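PDB 2NV9: A207R protein, arginine decarboxylase from Paramecium bursaria Chlorella virus 1, which decarboxylates arginine using a pyridoxal 5'-phosphate cofactor, and belongs to a family whose members include the eukaryotic-like ornithine decarboxylases. Local coordinates for residues F66-S71 with S85-A90; T42-V47 with T248-P253; V107-F112 with K129-I134; D97-A102 with D119-Y124. The protein carries 1 engineered substitution. All coordinates share one frame; numbering follows the deposited sequence.

How the contacts relate
All four contacts belong to one TIM-type beta/alpha barrel. Contact 2 pairs strand 41-46 with 248-251, the first with the last; contact 1 pairs 65-68 with 87-89 and contact 3 pairs 109-112 with 129-133. In sequence the segments of contact 2 enclose the other three; contact 1 closes before contacts 3 and 4 open, whose segments alternate. Phe89 backbone bonds to Ile109 and Thr111 link contacts 1 and 3. Contact 1 is centred about 10 Å from the centres of contacts 2 and 3. Contact 4 packs helices 96-105 and 115-124 outside the strands, its centre about 12 Å from that of contact 3. Contacts 1 and 2 border the cofactor, contact 3 reaches it through Arg133, contact 4 lies away.

Contact 1 of 4, residues F66-S71 with S85-A90; sequences FDCASS and SRIIFA. With PLP (pyridoxal-5'-phosphate), chain J.
Asp67 turns its carboxylate toward Ala90 of the neighbouring segment, with OD2 3.2 Å from Ala90 CB. CG of Asp67 stands anti to the backbone N (chi1 160°), which throws the group forward along the strand direction and leaves its other oxygen, OD1, 3.3 Å from N1 of the pyridoxal phosphate. Ala90 also lines this pocket, its O lying 3.6 Å from cofactor C2A. The strands are parallel and consecutive in a beta-alpha-beta unit of the TIM-type barrel, with helix 71-79 as the crossover. Phe66 gives N to Arg86 O and takes Ile88 N on its O, and Cys68 N continues the pairing to Ile88 O (3.0 Å). The fourth link, Ala90 N to Cys68 O, is weak and bent. Cys68 and Ile87 face helix 71-79, where Cys68 SG meets Ile87 CG2 at 3.7 Å and both touch Val77. Phe89 has CG anti to its own N (chi1 -161°), which swings the ring along the 66-71 backbone: CD1 lies 3.4 Å from Cys68 O, and Ala69 O sits in plane at the ring edge, 3.5 Å from CE1. Beyond it, Ser70 OG bonds to Asn362 O of the second subunit.

Contact 2 of 4, residues T42-V47 with T248-P253; sequences TPHYAV and TIVAEP. With PLP (pyridoxal-5'-phosphate), chain J.
Ala46 and Glu252 meet where the two strands run out at the cofactor: Ala46 CB lies 3.9 Å from Glu252 O and 3.6 Å from C5A of the pyridoxal phosphate. Glu252 OE1 comes to 2.9 Å from the pyridine N1. Its CG is anti to the carbonyl carbon (chi1 -51°) and the chain is extended beyond it, which brings OE1 out in front of N1 while CB packs near C6. Behind this first shell, Ala46 N bonds to Pro253 O (2.9 Å), the donor standing above the carbonyl plane; the same oxygen lies 3.3 Å from Tyr45 CD2. Pro253 in turn sets its CG against Pro43 CB at 3.9 Å, and Trp34 of helix 24-37 touches both prolines. Farther back, Thr42 and His44 hold the parallel register through Thr42 N to Ile249 O, Ala251 N to Thr42 O and His44 N to Ala251 O. The imidazole of His44 crosses Val250 obliquely, CD2 to CB 3.9 Å, and its ND1 bonds to Phe66 O on the next strand. This pairing closes the first strand of the barrel against its eighth. A carboxylate held at N1, as in relatives of this decarboxylase class, would probably favour a protonated pyridine and so strengthen the cofactor as an electron sink.

Contact 3 of 4, residues V107-F112 with K129-I134; sequences VDIATF and KMILRI
Phe112 carries CG between its backbone N and carbonyl carbon (chi1 74°), which folds the ring back over the neighbouring strand, while Met130, bent at chi2 and chi3, curls its CE to 3.9 Å from Phe112 CB. The strands are the fourth and fifth of the TIM-type barrel, joined in a beta-alpha-beta unit by helix 115-124. Leu132 CD2 lies over one face of the Phe112 ring, 4.2 Å from its centroid in a CH-pi contact offset toward the rim, and Met130 CB touches CD2 of the ring obliquely. Leu118 and Ile121 of the crossover helix cover Phe112 and Met130 respectively. On the other face of the sheet, which looks into the barrel, Ile109 CG2 meets Ile131 CD1 at 3.7 Å, and Thr111 packs on Ile131 with CG2. Five backbone bonds join the pair, from Lys129 N to Asp108 O (2.7 Å) through to Arg133 N to Phe112 O. Arg133 sends a fully extended chain toward the cofactor, which it touches, and toward His176. Between the Thr111 and Arg133 side chains sits a water, its O 2.7 Å from Thr111 OG1; a weak bond of 3.4 Å joins this water O to Arg133 NH1.

Contact 4 of 4, residues D97-A102 with D119-Y124; sequences DDLIFA and DKIHTY
Tyr124 and Ile100 meet obliquely: Ile100 CD1 lies 3.9 Å from ring atom CD1, neither squarely over the tyrosine nor in its plane. One face of the ring is covered from its own helix by Thr123 CG2, 3.7 Å above the plane and toward the rim. With Tyr124 CG anti to the carbonyl carbon (chi1 -63°), it is the CD1 side of the ring that meets CG1 and CD1 of Ile100. Deeper in the interface Leu99 crosses Lys120 and Ile121 at about right angles. Its CD2 reaches 3.9 Å from Lys120 CB and 4.0 Å from Ile121 CD1, with both torsions of the leucine far from staggered positions.

The segment axes come within 10.2 Å and cross at -48°; these are neighbouring helices, 96-105 and 115-124, on the outside of the TIM-type barrel, with strand 109-112 between them in sequence. Lys120 lends only its CB to Leu99; NZ forms a salt bridge with Glu117 and bonds to Lys94 O and to Ile269 O of the second subunit, placing this edge of the interface at the dimer boundary. Within helix 115-124, Asp119 O receives Thr123 N and OG1 from opposite faces of its plane, two bonds that probably help fix the rotation of the Thr123 side chain, whose CG2 lies on the tyrosine face. Between the two segments, then, the adhesion is apolar contact alone; the polar links lie beside it, in the bonds of Lys120 NZ and in Tyr124 O, which receives Lys103 NZ of helix 96-105.

Contact 1 of 4, residues F66-S71 with S85-A90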
# COMPACT_ATOMS: atom_id res chain seq x y z
N PHE B 66 13.50 13.95 -16.91
CA PHE B 66 12.69 13.52 -15.77
C PHE B 66 11.24 14.01 -15.76
O PHE B 66 10.94 15.16 -16.13
CB PHE B 66 13.41 13.88 -14.44
CG PHE B 66 14.70 13.19 -14.28
CD1 PHE B 66 14.76 11.90 -13.73
CD2 PHE B 66 15.87 13.79 -14.70
CE1 PHE B 66 15.98 11.23 -13.59
CE2 PHE B 66 17.12 13.15 -14.55
CZ PHE B 66 17.18 11.89 -14.00
N ASP B 67 10.35 13.09 -15.37
CA ASP B 67 8.95 13.38 -15.15
C ASP B 67 8.76 13.30 -13.64
O ASP B 67 8.82 12.19 -13.05
CB ASP B 67 8.06 12.35 -15.91
CG ASP B 67 6.64 12.25 -15.37
OD1 ASP B 67 5.95 11.25 -15.72
OD2 ASP B 67 6.20 13.12 -14.61
N CYS B 68 8.53 14.45 -13.01
CA CYS B 68 8.30 14.51 -11.55
C CYS B 68 6.82 14.78 -11.23
O CYS B 68 6.19 15.59 -11.89
CB CYS B 68 9.18 15.58 -10.89
SG CYS B 68 10.96 15.24 -10.98
N ALA B 69 6.30 14.11 -10.21
CA ALA B 69 4.87 14.10 -9.91
C ALA B 69 4.49 14.96 -8.70
O ALA B 69 3.29 15.19 -8.42
CB ALA B 69 4.43 12.66 -9.69
N SER B 70 5.50 15.42 -7.97
CA SER B 70 5.32 16.12 -6.70
C SER B 70 6.62 16.89 -6.34
O SER B 70 7.65 16.72 -6.97
CB SER B 70 5.03 15.11 -5.59
OG SER B 70 6.13 14.23 -5.40
N SER B 71 6.55 17.70 -5.29
CA SER B 71 7.71 18.47 -4.82
C SER B 71 8.83 17.55 -4.31
O SER B 71 10.01 17.84 -4.51
CB SER B 71 7.31 19.47 -3.74
OG SER B 71 6.66 18.84 -2.64
N SER B 85 15.82 22.52 -16.09
CA SER B 85 15.33 22.50 -17.49
C SER B 85 14.98 21.09 -18.00
O SER B 85 14.26 20.92 -18.99
CB SER B 85 16.36 23.12 -18.43
OG SER B 85 17.60 22.47 -18.28
N ARG B 86 15.49 20.08 -17.31
CA ARG B 86 15.28 18.68 -17.68
C ARG B 86 14.05 18.03 -17.02
O ARG B 86 13.78 16.86 -17.25
CB ARG B 86 16.52 17.87 -17.31
CG ARG B 86 17.78 18.21 -18.13
CD ARG B 86 18.52 16.91 -18.32
NE ARG B 86 19.73 16.88 -17.59
CZ ARG B 86 20.47 15.80 -17.35
NH1 ARG B 86 20.12 14.58 -17.77
NH2 ARG B 86 21.61 15.98 -16.67
N ILE B 87 13.36 18.78 -16.18
CA ILE B 87 12.20 18.28 -15.44
C ILE B 87 10.89 18.82 -16.03
O ILE B 87 10.75 20.04 -16.26
CB ILE B 87 12.31 18.67 -13.94
CG1 ILE B 87 13.59 18.07 -13.34
CG2 ILE B 87 11.08 18.21 -13.17
CD1 ILE B 87 13.94 18.59 -11.98
N ILE B 88 9.94 17.92 -16.28
CA ILE B 88 8.54 18.29 -16.54
C ILE B 88 7.70 17.87 -15.29
O ILE B 88 7.82 16.76 -14.81
CB ILE B 88 8.00 17.62 -17.83
CG1 ILE B 88 8.86 18.02 -19.07
CG2 ILE B 88 6.47 17.92 -18.01
CD1 ILE B 88 8.40 17.17 -20.39
N PHE B 89 6.93 18.80 -14.76
CA PHE B 89 6.07 18.55 -13.60
C PHE B 89 4.77 17.93 -14.22
O PHE B 89 3.75 18.63 -14.39
CB PHE B 89 5.74 19.87 -12.89
CG PHE B 89 5.26 19.70 -11.46
CD1 PHE B 89 4.73 18.48 -11.01
CD2 PHE B 89 5.32 20.77 -10.57
CE1 PHE B 89 4.27 18.32 -9.71
CE2 PHE B 89 4.88 20.63 -9.26
CZ PHE B 89 4.34 19.39 -8.83
N ALA B 90 4.86 16.67 -14.60
CA ALA B 90 3.78 16.06 -15.45
C ALA B 90 2.66 15.47 -14.60
O ALA B 90 2.35 14.28 -14.67
CB ALA B 90 4.36 15.00 -16.42
N1 PLP J . 3.31 9.61 -16.85
C2 PLP J . 2.22 9.75 -16.09
C2A PLP J . 1.41 11.07 -16.12
C3 PLP J . 1.79 8.67 -15.31
O3 PLP J . 0.67 8.85 -14.58
C4 PLP J . 2.50 7.47 -15.29
C4A PLP J . 2.02 6.24 -14.42
O4A PLP J . 0.82 5.85 -14.43
C5 PLP J . 3.66 7.39 -16.07
C6 PLP J . 4.02 8.50 -16.85
C5A PLP J . 4.57 6.17 -16.18
O4P PLP J . 3.82 5.02 -16.64
P PLP J . 4.56 3.71 -17.09
O1P PLP J . 3.59 2.64 -17.39
O2P PLP J . 5.54 3.98 -18.28
O3P PLP J . 5.46 3.29 -15.80

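Contact 2 of 4, residues T42-V47 with T248-P253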
# COMPACT_ATOMS: atom_id res chain seq x y z
N THR B 42 12.63 12.24 -26.75
CA THR B 42 13.43 12.40 -25.54
C THR B 42 12.70 11.85 -24.33
O THR B 42 11.62 12.33 -24.00
CB THR B 42 13.80 13.87 -25.28
OG1 THR B 42 14.57 14.36 -26.39
CG2 THR B 42 14.55 13.97 -23.98
N PRO B 43 13.28 10.84 -23.65
CA PRO B 43 12.56 10.28 -22.51
C PRO B 43 12.73 11.11 -21.21
O PRO B 43 13.87 11.49 -20.81
CB PRO B 43 13.17 8.88 -22.35
CG PRO B 43 14.55 9.00 -22.93
CD PRO B 43 14.57 10.17 -23.90
N HIS B 44 11.59 11.41 -20.59
CA HIS B 44 11.54 12.02 -19.27
C HIS B 44 11.09 10.91 -18.31
O HIS B 44 9.92 10.60 -18.26
CB HIS B 44 10.55 13.20 -19.28
CG HIS B 44 11.10 14.44 -19.92
ND1 HIS B 44 11.36 15.59 -19.20
CD2 HIS B 44 11.45 14.71 -21.20
CE1 HIS B 44 11.85 16.52 -20.01
NE2 HIS B 44 11.87 16.02 -21.23
N TYR B 45 12.05 10.28 -17.63
CA TYR B 45 11.79 9.13 -16.77
C TYR B 45 10.79 9.44 -15.65
O TYR B 45 10.95 10.41 -14.92
CB TYR B 45 13.10 8.57 -16.17
CG TYR B 45 12.84 7.48 -15.16
CD1 TYR B 45 13.06 7.70 -13.80
CD2 TYR B 45 12.33 6.22 -15.56
CE1 TYR B 45 12.86 6.72 -12.86
CE2 TYR B 45 12.08 5.23 -14.62
CZ TYR B 45 12.35 5.48 -13.28
OH TYR B 45 12.14 4.51 -12.35
N ALA B 46 9.74 8.61 -15.54
CA ALA B 46 8.72 8.77 -14.50
C ALA B 46 9.30 8.27 -13.16
O ALA B 46 9.31 7.08 -12.87
CB ALA B 46 7.41 8.03 -14.86
N VAL B 47 9.83 9.21 -12.38
CA VAL B 47 10.54 8.86 -11.12
C VAL B 47 9.64 8.08 -10.12
O VAL B 47 10.15 7.29 -9.34
CB VAL B 47 11.44 10.03 -10.48
CG1 VAL B 47 11.68 11.27 -11.39
CG2 VAL B 47 11.13 10.36 -8.98
N THR B 248 9.26 19.10 -31.06
CA THR B 248 9.98 18.31 -30.10
C THR B 248 9.05 17.23 -29.53
O THR B 248 7.97 17.55 -29.01
CB THR B 248 10.46 19.18 -28.95
OG1 THR B 248 11.36 20.17 -29.47
CG2 THR B 248 11.15 18.32 -27.88
N ILE B 249 9.47 15.97 -29.61
CA ILE B 249 8.70 14.87 -29.07
C ILE B 249 9.37 14.35 -27.78
O ILE B 249 10.60 14.14 -27.73
CB ILE B 249 8.52 13.76 -30.11
CG1 ILE B 249 8.10 14.41 -31.44
CG2 ILE B 249 7.50 12.68 -29.61
CD1 ILE B 249 8.28 13.56 -32.58
N VAL B 250 8.55 14.18 -26.74
CA VAL B 250 9.01 13.58 -25.48
C VAL B 250 8.08 12.44 -25.06
O VAL B 250 7.01 12.28 -25.65
CB VAL B 250 9.18 14.63 -24.32
CG1 VAL B 250 10.09 15.81 -24.81
CG2 VAL B 250 7.83 15.14 -23.81
N ALA B 251 8.56 11.62 -24.13
CA ALA B 251 7.76 10.56 -23.52
C ALA B 251 7.95 10.61 -22.00
O ALA B 251 8.90 11.23 -21.51
CB ALA B 251 8.16 9.20 -24.09
N GLU B 252 7.06 9.95 -21.26
CA GLU B 252 7.22 9.85 -19.79
C GLU B 252 7.33 8.36 -19.36
O GLU B 252 6.48 7.86 -18.62
CB GLU B 252 6.00 10.50 -19.13
CG GLU B 252 5.71 11.92 -19.64
CD GLU B 252 4.35 12.42 -19.25
OE1 GLU B 252 3.50 11.61 -18.88
OE2 GLU B 252 4.09 13.63 -19.34
N PRO B 253 8.37 7.63 -19.84
CA PRO B 253 8.37 6.19 -19.54
C PRO B 253 8.81 5.91 -18.09
O PRO B 253 9.74 6.55 -17.59
CB PRO B 253 9.38 5.62 -20.54
CG PRO B 253 10.37 6.78 -20.74
CD PRO B 253 9.56 8.05 -20.63
N1 PLP J . 3.31 9.61 -16.85
C2 PLP J . 2.22 9.75 -16.09
C2A PLP J . 1.41 11.07 -16.12
C3 PLP J . 1.79 8.67 -15.31
O3 PLP J . 0.67 8.85 -14.58
C4 PLP J . 2.50 7.47 -15.29
C4A PLP J . 2.02 6.24 -14.42
O4A PLP J . 0.82 5.85 -14.43
C5 PLP J . 3.66 7.39 -16.07
C6 PLP J . 4.02 8.50 -16.85
C5A PLP J . 4.57 6.17 -16.18
O4P PLP J . 3.82 5.02 -16.64
P PLP J . 4.56 3.71 -17.09
O1P PLP J . 3.59 2.64 -17.39
O2P PLP J . 5.54 3.98 -18.28
O3P PLP J . 5.46 3.29 -15.80

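Contact 3 of 4, residues V107-F112 with K129-I134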
# COMPACT_ATOMS: atom_id res chain seq x y z
N VAL B 107 11.46 24.66 -12.13
CA VAL B 107 10.70 23.66 -12.84
C VAL B 107 9.56 24.46 -13.47
O VAL B 107 8.62 24.88 -12.76
CB VAL B 107 10.19 22.53 -11.91
CG1 VAL B 107 9.31 21.60 -12.73
CG2 VAL B 107 11.36 21.73 -11.33
N ASP B 108 9.69 24.72 -14.78
CA ASP B 108 8.90 25.74 -15.50
C ASP B 108 8.09 25.17 -16.68
O ASP B 108 7.62 25.91 -17.57
CB ASP B 108 9.80 26.91 -15.97
CG ASP B 108 10.52 27.62 -14.82
OD1 ASP B 108 10.11 27.46 -13.65
OD2 ASP B 108 11.48 28.37 -15.12
N ILE B 109 7.91 23.85 -16.67
CA ILE B 109 7.01 23.15 -17.58
C ILE B 109 6.14 22.17 -16.75
O ILE B 109 6.67 21.41 -15.94
CB ILE B 109 7.74 22.29 -18.65
CG1 ILE B 109 8.66 23.14 -19.52
CG2 ILE B 109 6.71 21.61 -19.59
CD1 ILE B 109 9.90 23.44 -18.85
N ALA B 110 4.83 22.20 -16.98
CA ALA B 110 3.89 21.30 -16.28
C ALA B 110 2.68 20.97 -17.15
O ALA B 110 2.42 21.67 -18.13
CB ALA B 110 3.42 21.92 -14.97
N THR B 111 1.91 19.97 -16.73
CA THR B 111 0.67 19.60 -17.44
C THR B 111 -0.58 20.14 -16.72
O THR B 111 -0.53 20.48 -15.53
CB THR B 111 0.55 18.05 -17.59
OG1 THR B 111 0.53 17.45 -16.29
CG2 THR B 111 1.72 17.50 -18.37
N PHE B 112 -1.70 20.17 -17.44
CA PHE B 112 -2.99 20.52 -16.82
C PHE B 112 -4.15 19.86 -17.62
O PHE B 112 -3.94 19.43 -18.74
CB PHE B 112 -3.20 22.05 -16.76
CG PHE B 112 -3.53 22.68 -18.09
CD1 PHE B 112 -4.84 23.09 -18.37
CD2 PHE B 112 -2.55 22.80 -19.08
CE1 PHE B 112 -5.14 23.67 -19.57
CE2 PHE B 112 -2.88 23.35 -20.33
CZ PHE B 112 -4.17 23.81 -20.56
N LYS B 129 5.36 27.09 -18.42
CA LYS B 129 4.88 26.71 -19.73
C LYS B 129 3.98 25.46 -19.59
O LYS B 129 4.37 24.49 -18.96
CB LYS B 129 6.05 26.41 -20.69
CG LYS B 129 7.19 27.49 -20.74
CD LYS B 129 6.65 28.82 -21.11
CE LYS B 129 7.76 29.92 -21.18
NZ LYS B 129 8.17 30.30 -19.81
N MET B 130 2.83 25.48 -20.23
CA MET B 130 1.82 24.43 -19.96
C MET B 130 1.62 23.41 -21.09
O MET B 130 1.58 23.74 -22.28
CB MET B 130 0.50 25.07 -19.51
CG MET B 130 0.60 26.03 -18.29
SD MET B 130 1.39 25.29 -16.81
CE MET B 130 0.20 23.91 -16.56
N ILE B 131 1.43 22.15 -20.69
CA ILE B 131 1.13 21.10 -21.64
C ILE B 131 -0.25 20.57 -21.31
O ILE B 131 -0.49 20.09 -20.23
CB ILE B 131 2.19 19.95 -21.66
CG1 ILE B 131 3.57 20.50 -22.06
CG2 ILE B 131 1.69 18.76 -22.53
CD1 ILE B 131 4.69 19.54 -21.93
N LEU B 132 -1.16 20.69 -22.27
CA LEU B 132 -2.50 20.24 -22.06
C LEU B 132 -2.57 18.72 -22.17
O LEU B 132 -2.18 18.12 -23.19
CB LEU B 132 -3.42 20.95 -23.07
CG LEU B 132 -4.95 20.90 -23.00
CD1 LEU B 132 -5.53 20.40 -24.31
CD2 LEU B 132 -5.60 20.30 -21.76
N ARG B 133 -3.08 18.09 -21.13
CA ARG B 133 -3.21 16.64 -21.12
C ARG B 133 -4.62 16.22 -21.57
O ARG B 133 -5.63 16.60 -20.95
CB ARG B 133 -2.86 16.01 -19.76
CG ARG B 133 -2.86 14.46 -19.82
CD ARG B 133 -2.52 13.83 -18.49
NE ARG B 133 -2.93 12.41 -18.39
CZ ARG B 133 -2.67 11.65 -17.33
NH1 ARG B 133 -2.01 12.17 -16.29
NH2 ARG B 133 -3.05 10.36 -17.30
N ILE B 134 -4.67 15.44 -22.64
CA ILE B 134 -5.93 14.93 -23.19
C ILE B 134 -6.18 13.46 -22.86
O ILE B 134 -5.25 12.68 -22.76
CB ILE B 134 -6.06 15.19 -24.72
CG1 ILE B 134 -5.09 14.34 -25.55
CG2 ILE B 134 -6.04 16.68 -25.02
CD1 ILE B 134 -5.47 14.15 -27.06
O HOH W 1 0.10 14.78 -16.49

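Contact 4 of 4, residues D97-A102 with D119-Y124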
# COMPACT_ATOMS: atom_id res chain seq x y z
N ASP B 97 1.34 24.91 -2.95
CA ASP B 97 2.66 24.88 -2.30
C ASP B 97 3.75 24.17 -3.12
O ASP B 97 4.89 24.60 -3.13
CB ASP B 97 2.55 24.38 -0.87
CG ASP B 97 2.63 25.53 0.12
OD1 ASP B 97 1.72 26.41 0.14
OD2 ASP B 97 3.64 25.63 0.85
N ASP B 98 3.36 23.11 -3.84
CA ASP B 98 4.22 22.43 -4.79
C ASP B 98 4.52 23.27 -6.04
O ASP B 98 5.64 23.21 -6.54
CB ASP B 98 3.64 21.05 -5.19
CG ASP B 98 3.96 19.97 -4.16
OD1 ASP B 98 4.38 20.33 -3.00
OD2 ASP B 98 3.82 18.78 -4.52
N LEU B 99 3.53 24.05 -6.51
CA LEU B 99 3.74 25.02 -7.59
C LEU B 99 4.76 26.12 -7.19
O LEU B 99 5.60 26.53 -7.99
CB LEU B 99 2.43 25.70 -7.99
CG LEU B 99 1.72 25.31 -9.31
CD1 LEU B 99 2.19 24.03 -10.00
CD2 LEU B 99 0.17 25.43 -9.25
N ILE B 100 4.59 26.62 -5.98
CA ILE B 100 5.54 27.61 -5.41
C ILE B 100 6.97 27.02 -5.33
O ILE B 100 7.93 27.67 -5.71
CB ILE B 100 5.04 28.14 -4.07
CG1 ILE B 100 3.80 29.01 -4.29
CG2 ILE B 100 6.17 28.99 -3.34
CD1 ILE B 100 3.02 29.33 -3.06
N PHE B 101 7.10 25.80 -4.83
CA PHE B 101 8.35 25.05 -4.86
C PHE B 101 8.96 24.88 -6.27
O PHE B 101 10.14 25.16 -6.47
CB PHE B 101 8.19 23.70 -4.16
CG PHE B 101 9.46 22.92 -4.03
CD1 PHE B 101 10.42 23.28 -3.07
CD2 PHE B 101 9.71 21.81 -4.84
CE1 PHE B 101 11.62 22.55 -2.90
CE2 PHE B 101 10.91 21.08 -4.69
CZ PHE B 101 11.86 21.48 -3.73
N ALA B 102 8.14 24.39 -7.23
CA ALA B 102 8.57 24.27 -8.63
C ALA B 102 9.17 25.59 -9.18
O ALA B 102 10.21 25.57 -9.81
CB ALA B 102 7.39 23.83 -9.52
N ASP B 119 -6.11 28.71 -13.17
CA ASP B 119 -6.25 29.72 -12.12
C ASP B 119 -5.08 29.73 -11.13
O ASP B 119 -4.54 30.81 -10.80
CB ASP B 119 -7.56 29.59 -11.35
CG ASP B 119 -8.78 29.79 -12.23
OD1 ASP B 119 -8.65 30.45 -13.28
OD2 ASP B 119 -9.85 29.30 -11.85
N LYS B 120 -4.69 28.54 -10.69
CA LYS B 120 -3.51 28.33 -9.83
C LYS B 120 -2.20 28.74 -10.52
O LYS B 120 -1.35 29.39 -9.91
CB LYS B 120 -3.44 26.87 -9.36
CG LYS B 120 -4.34 26.55 -8.18
CD LYS B 120 -4.86 25.09 -8.24
CE LYS B 120 -3.82 24.09 -7.87
NZ LYS B 120 -4.17 22.66 -8.19
N ILE B 121 -2.03 28.35 -11.79
CA ILE B 121 -0.84 28.72 -12.55
C ILE B 121 -0.75 30.25 -12.65
O ILE B 121 0.30 30.83 -12.37
CB ILE B 121 -0.82 28.10 -13.98
CG1 ILE B 121 -0.59 26.58 -13.95
CG2 ILE B 121 0.27 28.83 -14.88
CD1 ILE B 121 0.66 26.11 -13.18
N HIS B 122 -1.85 30.88 -13.04
CA HIS B 122 -1.91 32.34 -13.16
C HIS B 122 -1.50 33.02 -11.87
O HIS B 122 -0.73 34.00 -11.90
CB HIS B 122 -3.32 32.81 -13.62
CG HIS B 122 -3.46 34.31 -13.72
ND1 HIS B 122 -3.17 35.00 -14.88
CD2 HIS B 122 -3.85 35.24 -12.82
CE1 HIS B 122 -3.38 36.30 -14.69
NE2 HIS B 122 -3.78 36.47 -13.44
N THR B 123 -2.02 32.53 -10.74
CA THR B 123 -1.76 33.16 -9.45
C THR B 123 -0.35 32.89 -8.87
O THR B 123 0.30 33.82 -8.35
CB THR B 123 -2.86 32.82 -8.41
OG1 THR B 123 -4.13 33.12 -8.96
CG2 THR B 123 -2.68 33.62 -7.13
N TYR B 124 0.12 31.64 -9.02
CA TYR B 124 1.34 31.17 -8.32
C TYR B 124 2.61 30.88 -9.15
O TYR B 124 3.71 30.89 -8.60
CB TYR B 124 0.98 29.93 -7.47
CG TYR B 124 -0.03 30.30 -6.39
CD1 TYR B 124 0.35 31.06 -5.29
CD2 TYR B 124 -1.37 29.91 -6.50
CE1 TYR B 124 -0.56 31.44 -4.32
CE2 TYR B 124 -2.32 30.28 -5.50
CZ TYR B 124 -1.90 31.04 -4.42
OH TYR B 124 -2.77 31.44 -3.43